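PDB 4KP2: methanogen homoaconitase large subunit from Methanocaldococcus jannaschii, which pairs with a small subunit to form a [4Fe-4S] hydro-lyase that converts (R)-homocitrate to homoisocitrate by way of cis-homoaconitate. Local coordinates for residues Thr56-Tyr61 and Ala93-Leu98; Ile77-Asp82 and Leu100-Arg105. All coordinates share one frame; numbering follows the deposited sequence.

Contact 1 (Thr56-Tyr61 and Ala93-Leu98); sequences TTPLAY and AEMQKL
P58 and M95 meet where the first turn of helix 57-67 leans against helix 90-106. CG of the proline ring lies 3.6 Å from CB of M95, the two side chains crossing at about a right angle, and CB of P58 sits 4.1 Å from CB of L98. The ring thus lies on the M95-L98 turn, with CG of P58 3.1 Å from the carbonyl O of M95, a close carbon-oxygen contact and not a hydrogen bond. In M95, chi1 (-77°) and an extended chi2 send the chain out to where SD of M95 lies 4.4 Å from CD1 of L59, at the outer margin.

The axes of 57-61 and 93-98 approach to 8.9 Å and are inclined at 56°. Both helices pack on the same parallel five-stranded sheet, one layer of the alpha-beta-alpha sandwich of the aconitase family; helix 57-67 follows strand 49-53, and helix 90-106 follows strand 77-80.

The aromatic part belongs to Y61. Its CG stands anti to the backbone N (chi1 -176°), which carries the ring across to L98, where CD2 of Y61 is 4.2 Å from CD2 of L98. The same ring carbon is 3.7 Å from the carbonyl O of L98, met obliquely, and the ring also stacks edge-to-face with F102, further along helix 90-106.

No hydrogen bond crosses between the segments; polar groups look to other partners. T57 OG1 bonds to H53 O and T52 OG1. E94 and K97 form a long salt bridge, and each also bonds to the backbone of E396 of the second subunit.

Contact 2 (Ile77-Asp82 and Leu100-Arg105); sequences IVVAFD and LEFVKR
Strand 77-80 runs against the direction of helix 100-105 at 145°, with the two axes 10.3 Å apart at their closest. The backbones come nearest at V79 and V103, whose CA atoms are 7.7 Å apart, so side chains alone bridge the gap. I77, V79 and F81 all point from the strand side toward the helix.

V79 occupies the middle. Its CB lies 4.1 Å from CG2 of V103, while its CG2, set beside the backbone N, reaches to 4.0 Å from CE2 of F102. The phenyl ring of F102 is met at its edge, near its plane, both by this methyl and by CG2 of I77, 4.3 Å from CE2 of F102. With chi1 at 174° the ring projects from the helix toward the sheet, where L64 and Y163 also pack round it, the Y163 ring inclined to it by about 25°.

These elements belong to a beta-alpha-beta unit, strand 77-80 to helix 90-106 to strand 111-112, in which the helix lies over two neighbouring parallel strands. F111 of the second strand accordingly touches V79, L100 and V103, and stacks edge-to-face with F81.

Beyond the end of the strand, F81 brings CE2 to 4.3 Å from CD2 of L100, the leucine methyl approaching its ring obliquely. D82, next after F81, bonds through OD2 to the backbone N of C119.

Overall arrangement
Contacts 1 and 2 lie on successive turns of helix 90-106, their centres 9 Å apart. They join directly: CD1 of Y61 is 3.5 Å from CD1 of F102. OG1 of T57 is 3.8 Å from CG1 of V79; helix 57-67, helix 90-106 and strand 77-80 therefore pack mutually. The second subunit is within reach of four residues of contact 1, which is partly buried, and of one, K104, in contact 2, which is buried. Contact 2 is the nearer to the cluster site: the side chain of F81 is about 9 Å from that of C383, a predicted [4Fe-4S] ligand, and D82 bonds to C383 through the backbone.

Contact 1 (Thr56-Tyr61 and Ala93-Leu98)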
ATOM      1  N   THR A  56     -11.107 -15.992   4.579  1.00 41.36           N
ATOM      2  CA  THR A  56     -11.715 -17.291   4.848  1.00 46.20           C
ATOM      3  C   THR A  56     -11.894 -17.586   6.339  1.00 50.58           C
ATOM      4  O   THR A  56     -12.676 -18.461   6.710  1.00 47.37           O
ATOM      5  CB  THR A  56     -10.919 -18.435   4.189  1.00 42.94           C
ATOM      6  OG1 THR A  56      -9.543 -18.355   4.582  1.00 42.24           O
ATOM      7  CG2 THR A  56     -11.016 -18.339   2.675  1.00 32.67           C
ATOM      8  N   THR A  57     -11.171 -16.860   7.187  1.00 48.90           N
ATOM      9  CA  THR A  57     -11.325 -17.007   8.635  1.00 48.25           C
ATOM     10  C   THR A  57     -12.744 -16.690   9.136  1.00 47.11           C
ATOM     11  O   THR A  57     -13.312 -17.476   9.895  1.00 42.87           O
ATOM     12  CB  THR A  57     -10.277 -16.187   9.433  1.00 46.77           C
ATOM     13  OG1 THR A  57      -8.956 -16.585   9.048  1.00 42.80           O
ATOM     14  CG2 THR A  57     -10.450 -16.406  10.930  1.00 44.49           C
ATOM     15  N   PRO A  58     -13.327 -15.546   8.720  1.00 48.52           N
ATOM     16  CA  PRO A  58     -14.694 -15.282   9.186  1.00 51.98           C
ATOM     17  C   PRO A  58     -15.694 -16.266   8.592  1.00 47.58           C
ATOM     18  O   PRO A  58     -16.718 -16.554   9.209  1.00 45.27           O
ATOM     19  CB  PRO A  58     -14.982 -13.875   8.652  1.00 48.35           C
ATOM     20  CG  PRO A  58     -13.652 -13.287   8.366  1.00 49.17           C
ATOM     21  CD  PRO A  58     -12.807 -14.423   7.921  1.00 44.96           C
ATOM     22  N   LEU A  59     -15.393 -16.766   7.399  1.00 46.77           N
ATOM     23  CA  LEU A  59     -16.246 -17.743   6.737  1.00 47.43           C
ATOM     24  C   LEU A  59     -16.190 -19.086   7.458  1.00 49.66           C
ATOM     25  O   LEU A  59     -17.196 -19.789   7.559  1.00 56.36           O
ATOM     26  CB  LEU A  59     -15.834 -17.913   5.274  1.00 40.50           C
ATOM     27  CG  LEU A  59     -16.492 -17.001   4.234  1.00 47.39           C
ATOM     28  CD1 LEU A  59     -16.315 -15.531   4.579  1.00 44.56           C
ATOM     29  CD2 LEU A  59     -15.934 -17.295   2.849  1.00 41.28           C
ATOM     30  N   ALA A  60     -15.010 -19.433   7.960  1.00 46.03           N
ATOM     31  CA  ALA A  60     -14.820 -20.687   8.680  1.00 46.99           C
ATOM     32  C   ALA A  60     -15.315 -20.574  10.118  1.00 45.76           C
ATOM     33  O   ALA A  60     -15.776 -21.554  10.702  1.00 38.19           O
ATOM     34  CB  ALA A  60     -13.357 -21.096   8.654  1.00 48.00           C
ATOM     35  N   TYR A  61     -15.212 -19.375  10.682  1.00 46.34           N
ATOM     36  CA  TYR A  61     -15.665 -19.124  12.044  1.00 48.91           C
ATOM     37  C   TYR A  61     -17.186 -19.187  12.119  1.00 41.60           C
ATOM     38  O   TYR A  61     -17.743 -19.827  13.011  1.00 45.29           O
ATOM     39  CB  TYR A  61     -15.170 -17.760  12.529  1.00 47.37           C
ATOM     40  CG  TYR A  61     -15.503 -17.457  13.976  1.00 47.81           C
ATOM     41  CD1 TYR A  61     -15.655 -18.478  14.906  1.00 48.92           C
ATOM     42  CD2 TYR A  61     -15.673 -16.148  14.407  1.00 48.45           C
ATOM     43  CE1 TYR A  61     -15.961 -18.203  16.224  1.00 49.36           C
ATOM     44  CE2 TYR A  61     -15.980 -15.863  15.725  1.00 49.71           C
ATOM     45  CZ  TYR A  61     -16.122 -16.894  16.629  1.00 50.95           C
ATOM     46  OH  TYR A  61     -16.427 -16.618  17.942  1.00 60.11           O
ATOM     47  N   ALA A  93     -13.457  -4.940   6.357  1.00 57.93           N
ATOM     48  CA  ALA A  93     -13.133  -4.496   7.707  1.00 54.01           C
ATOM     49  C   ALA A  93     -13.977  -5.245   8.732  1.00 56.57           C
ATOM     50  O   ALA A  93     -13.511  -5.547   9.832  1.00 55.48           O
ATOM     51  CB  ALA A  93     -13.344  -2.998   7.837  1.00 56.24           C
ATOM     52  N   GLU A  94     -15.221  -5.536   8.366  1.00 53.32           N
ATOM     53  CA  GLU A  94     -16.117  -6.292   9.233  1.00 52.11           C
ATOM     54  C   GLU A  94     -15.634  -7.730   9.370  1.00 48.38           C
ATOM     55  O   GLU A  94     -15.748  -8.333  10.439  1.00 51.48           O
ATOM     56  CB  GLU A  94     -17.547  -6.269   8.688  1.00 54.16           C
ATOM     57  CG  GLU A  94     -18.249  -4.922   8.805  1.00 54.16           C
ATOM     58  CD  GLU A  94     -18.654  -4.587  10.229  1.00 60.00           C
ATOM     59  OE1 GLU A  94     -18.540  -5.466  11.109  1.00 51.86           O
ATOM     60  OE2 GLU A  94     -19.090  -3.440  10.466  1.00 60.90           O
ATOM     61  N   MET A  95     -15.100  -8.276   8.282  1.00 50.15           N
ATOM     62  CA  MET A  95     -14.563  -9.630   8.296  1.00 48.75           C
ATOM     63  C   MET A  95     -13.364  -9.744   9.233  1.00 53.32           C
ATOM     64  O   MET A  95     -13.294 -10.660  10.052  1.00 53.81           O
ATOM     65  CB  MET A  95     -14.181 -10.082   6.884  1.00 49.80           C
ATOM     66  CG  MET A  95     -15.367 -10.493   6.025  1.00 51.17           C
ATOM     67  SD  MET A  95     -14.873 -11.344   4.513  1.00 66.55           S
ATOM     68  CE  MET A  95     -13.851 -10.098   3.735  1.00 58.89           C
ATOM     69  N   GLN A  96     -12.430  -8.806   9.116  1.00 50.71           N
ATOM     70  CA  GLN A  96     -11.240  -8.812   9.959  1.00 50.99           C
ATOM     71  C   GLN A  96     -11.595  -8.634  11.430  1.00 49.06           C
ATOM     72  O   GLN A  96     -10.903  -9.152  12.307  1.00 55.02           O
ATOM     73  CB  GLN A  96     -10.251  -7.734   9.513  1.00 49.53           C
ATOM     74  CG  GLN A  96      -9.645  -7.980   8.141  1.00 51.92           C
ATOM     75  CD  GLN A  96      -8.561  -6.980   7.796  1.00 56.33           C
ATOM     76  OE1 GLN A  96      -8.116  -6.211   8.647  1.00 61.40           O
ATOM     77  NE2 GLN A  96      -8.129  -6.986   6.540  1.00 54.10           N
ATOM     78  N   LYS A  97     -12.678  -7.910  11.696  1.00 51.24           N
ATOM     79  CA  LYS A  97     -13.143  -7.729  13.064  1.00 52.95           C
ATOM     80  C   LYS A  97     -13.714  -9.038  13.598  1.00 49.57           C
ATOM     81  O   LYS A  97     -13.582  -9.346  14.782  1.00 50.90           O
ATOM     82  CB  LYS A  97     -14.192  -6.619  13.143  1.00 51.33           C
ATOM     83  CG  LYS A  97     -14.482  -6.156  14.563  1.00 57.09           C
ATOM     84  CD  LYS A  97     -15.534  -5.061  14.598  1.00 54.60           C
ATOM     85  CE  LYS A  97     -16.904  -5.593  14.212  1.00 58.11           C
ATOM     86  NZ  LYS A  97     -17.960  -4.553  14.353  1.00 49.20           N
ATOM     87  N   LEU A  98     -14.344  -9.805  12.714  1.00 50.74           N
ATOM     88  CA  LEU A  98     -14.886 -11.109  13.076  1.00 51.19           C
ATOM     89  C   LEU A  98     -13.764 -12.114  13.290  1.00 49.34           C
ATOM     90  O   LEU A  98     -13.850 -12.981  14.158  1.00 49.93           O
ATOM     91  CB  LEU A  98     -15.834 -11.614  11.988  1.00 47.72           C
ATOM     92  CG  LEU A  98     -17.314 -11.691  12.363  1.00 47.66           C
ATOM     93  CD1 LEU A  98     -18.119 -12.295  11.224  1.00 49.95           C
ATOM     94  CD2 LEU A  98     -17.493 -12.497  13.637  1.00 51.23           C
TER

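Contact 2 (Ile77-Asp82 and Leu100-Arg105)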
ATOM      1  N   ILE A  77      -3.328 -24.057  15.173  1.00 49.85           N
ATOM      2  CA  ILE A  77      -4.084 -23.154  14.310  1.00 51.37           C
ATOM      3  C   ILE A  77      -3.327 -21.854  14.046  1.00 50.23           C
ATOM      4  O   ILE A  77      -2.792 -21.241  14.969  1.00 58.11           O
ATOM      5  CB  ILE A  77      -5.462 -22.824  14.915  1.00 50.30           C
ATOM      6  CG1 ILE A  77      -6.265 -24.106  15.140  1.00 44.19           C
ATOM      7  CG2 ILE A  77      -6.233 -21.873  14.014  1.00 50.10           C
ATOM      8  CD1 ILE A  77      -7.603 -23.877  15.804  1.00 45.05           C
ATOM      9  N   VAL A  78      -3.285 -21.441  12.783  1.00 44.85           N
ATOM     10  CA  VAL A  78      -2.607 -20.208  12.398  1.00 48.85           C
ATOM     11  C   VAL A  78      -3.544 -19.269  11.640  1.00 43.99           C
ATOM     12  O   VAL A  78      -4.217 -19.679  10.696  1.00 39.26           O
ATOM     13  CB  VAL A  78      -1.366 -20.495  11.526  1.00 51.40           C
ATOM     14  CG1 VAL A  78      -0.727 -19.196  11.057  1.00 43.91           C
ATOM     15  CG2 VAL A  78      -0.360 -21.345  12.291  1.00 49.14           C
ATOM     16  N   VAL A  79      -3.587 -18.010  12.061  1.00 41.70           N
ATOM     17  CA  VAL A  79      -4.391 -17.002  11.379  1.00 43.96           C
ATOM     18  C   VAL A  79      -3.518 -15.835  10.926  1.00 44.43           C
ATOM     19  O   VAL A  79      -2.771 -15.265  11.720  1.00 46.03           O
ATOM     20  CB  VAL A  79      -5.521 -16.471  12.281  1.00 38.24           C
ATOM     21  CG1 VAL A  79      -6.323 -15.403  11.553  1.00 39.19           C
ATOM     22  CG2 VAL A  79      -6.425 -17.609  12.723  1.00 39.10           C
ATOM     23  N   ALA A  80      -3.614 -15.486   9.647  1.00 42.20           N
ATOM     24  CA  ALA A  80      -2.807 -14.405   9.091  1.00 43.75           C
ATOM     25  C   ALA A  80      -3.587 -13.552   8.091  1.00 42.62           C
ATOM     26  O   ALA A  80      -4.194 -14.073   7.155  1.00 37.83           O
ATOM     27  CB  ALA A  80      -1.549 -14.962   8.446  1.00 41.15           C
ATOM     28  N   PHE A  81      -3.561 -12.240   8.299  1.00 44.87           N
ATOM     29  CA  PHE A  81      -4.230 -11.307   7.399  1.00 48.70           C
ATOM     30  C   PHE A  81      -3.280 -10.902   6.280  1.00 44.51           C
ATOM     31  O   PHE A  81      -2.165 -10.447   6.543  1.00 47.29           O
ATOM     32  CB  PHE A  81      -4.696 -10.061   8.156  1.00 46.77           C
ATOM     33  CG  PHE A  81      -5.708 -10.339   9.233  1.00 45.45           C
ATOM     34  CD1 PHE A  81      -6.371 -11.555   9.292  1.00 47.66           C
ATOM     35  CD2 PHE A  81      -6.000  -9.379  10.187  1.00 47.13           C
ATOM     36  CE1 PHE A  81      -7.300 -11.808  10.282  1.00 47.93           C
ATOM     37  CE2 PHE A  81      -6.929  -9.625  11.178  1.00 44.14           C
ATOM     38  CZ  PHE A  81      -7.579 -10.840  11.227  1.00 45.20           C
ATOM     39  N   ASP A  82      -3.719 -11.059   5.036  1.00 44.45           N
ATOM     40  CA  ASP A  82      -2.857 -10.761   3.898  1.00 45.83           C
ATOM     41  C   ASP A  82      -3.631 -10.359   2.645  1.00 44.01           C
ATOM     42  O   ASP A  82      -3.156  -9.550   1.849  1.00 50.77           O
ATOM     43  CB  ASP A  82      -1.952 -11.956   3.590  1.00 41.42           C
ATOM     44  CG  ASP A  82      -2.735 -13.186   3.172  1.00 43.25           C
ATOM     45  OD1 ASP A  82      -3.883 -13.350   3.634  1.00 46.84           O
ATOM     46  OD2 ASP A  82      -2.199 -13.990   2.380  1.00 48.09           O
ATOM     47  N   LEU A 100     -10.858 -11.351  14.367  1.00 44.12           N
ATOM     48  CA  LEU A 100     -10.249 -10.979  15.637  1.00 41.47           C
ATOM     49  C   LEU A 100     -11.004 -11.602  16.805  1.00 52.16           C
ATOM     50  O   LEU A 100     -10.412 -11.917  17.836  1.00 53.82           O
ATOM     51  CB  LEU A 100     -10.192  -9.457  15.790  1.00 45.89           C
ATOM     52  CG  LEU A 100      -9.126  -8.730  14.970  1.00 45.82           C
ATOM     53  CD1 LEU A 100      -9.225  -7.227  15.174  1.00 30.76           C
ATOM     54  CD2 LEU A 100      -7.744  -9.231  15.349  1.00 51.83           C
ATOM     55  N   GLU A 101     -12.313 -11.776  16.639  1.00 52.35           N
ATOM     56  CA  GLU A 101     -13.129 -12.433  17.653  1.00 53.35           C
ATOM     57  C   GLU A 101     -12.691 -13.881  17.813  1.00 54.68           C
ATOM     58  O   GLU A 101     -12.506 -14.365  18.929  1.00 51.80           O
ATOM     59  CB  GLU A 101     -14.609 -12.386  17.275  1.00 53.88           C
ATOM     60  CG  GLU A 101     -15.190 -10.988  17.177  1.00 63.92           C
ATOM     61  CD  GLU A 101     -16.684 -11.001  16.917  1.00 67.63           C
ATOM     62  OE1 GLU A 101     -17.312 -12.066  17.102  1.00 64.21           O
ATOM     63  OE2 GLU A 101     -17.231  -9.949  16.526  1.00 70.36           O
ATOM     64  N   PHE A 102     -12.526 -14.559  16.681  1.00 49.42           N
ATOM     65  CA  PHE A 102     -12.096 -15.951  16.649  1.00 45.92           C
ATOM     66  C   PHE A 102     -10.768 -16.140  17.374  1.00 53.47           C
ATOM     67  O   PHE A 102     -10.620 -17.049  18.192  1.00 53.46           O
ATOM     68  CB  PHE A 102     -11.977 -16.424  15.198  1.00 46.27           C
ATOM     69  CG  PHE A 102     -11.411 -17.807  15.051  1.00 48.35           C
ATOM     70  CD1 PHE A 102     -12.218 -18.919  15.216  1.00 50.32           C
ATOM     71  CD2 PHE A 102     -10.074 -17.994  14.739  1.00 45.74           C
ATOM     72  CE1 PHE A 102     -11.704 -20.192  15.080  1.00 51.93           C
ATOM     73  CE2 PHE A 102      -9.552 -19.266  14.601  1.00 47.29           C
ATOM     74  CZ  PHE A 102     -10.368 -20.366  14.771  1.00 48.18           C
ATOM     75  N   VAL A 103      -9.809 -15.272  17.070  1.00 53.62           N
ATOM     76  CA  VAL A 103      -8.490 -15.330  17.687  1.00 53.66           C
ATOM     77  C   VAL A 103      -8.569 -15.022  19.180  1.00 53.84           C
ATOM     78  O   VAL A 103      -7.930 -15.687  19.996  1.00 54.47           O
ATOM     79  CB  VAL A 103      -7.513 -14.348  17.011  1.00 54.42           C
ATOM     80  CG1 VAL A 103      -6.166 -14.357  17.717  1.00 46.58           C
ATOM     81  CG2 VAL A 103      -7.349 -14.697  15.542  1.00 49.61           C
ATOM     82  N   LYS A 104      -9.363 -14.016  19.528  1.00 54.50           N
ATOM     83  CA  LYS A 104      -9.511 -13.601  20.918  1.00 53.24           C
ATOM     84  C   LYS A 104     -10.231 -14.669  21.735  1.00 54.09           C
ATOM     85  O   LYS A 104      -9.852 -14.959  22.870  1.00 57.67           O
ATOM     86  CB  LYS A 104     -10.281 -12.283  20.998  1.00 56.84           C
ATOM     87  CG  LYS A 104     -10.028 -11.495  22.269  1.00 55.67           C
ATOM     88  CD  LYS A 104      -8.619 -10.913  22.298  1.00 60.78           C
ATOM     89  CE  LYS A 104      -8.499  -9.654  21.441  1.00 64.48           C
ATOM     90  NZ  LYS A 104      -8.420  -9.928  19.977  1.00 52.75           N
ATOM     91  N   ARG A 105     -11.272 -15.250  21.147  1.00 54.60           N
ATOM     92  CA  ARG A 105     -12.082 -16.256  21.828  1.00 54.57           C
ATOM     93  C   ARG A 105     -11.310 -17.542  22.106  1.00 57.19           C
ATOM     94  O   ARG A 105     -11.237 -17.996  23.249  1.00 60.31           O
ATOM     95  CB  ARG A 105     -13.337 -16.574  21.010  1.00 58.49           C
ATOM     96  CG  ARG A 105     -14.090 -17.810  21.475  1.00 58.43           C
ATOM     97  CD  ARG A 105     -14.640 -17.629  22.880  1.00 68.18           C
ATOM     98  NE  ARG A 105     -15.133 -18.884  23.438  1.00 74.03           N
ATOM     99  CZ  ARG A 105     -14.376 -19.753  24.098  1.00 77.21           C
ATOM    100  NH1 ARG A 105     -13.087 -19.506  24.284  1.00 71.82           N
ATOM    101  NH2 ARG A 105     -14.906 -20.873  24.573  1.00 80.44           N
TER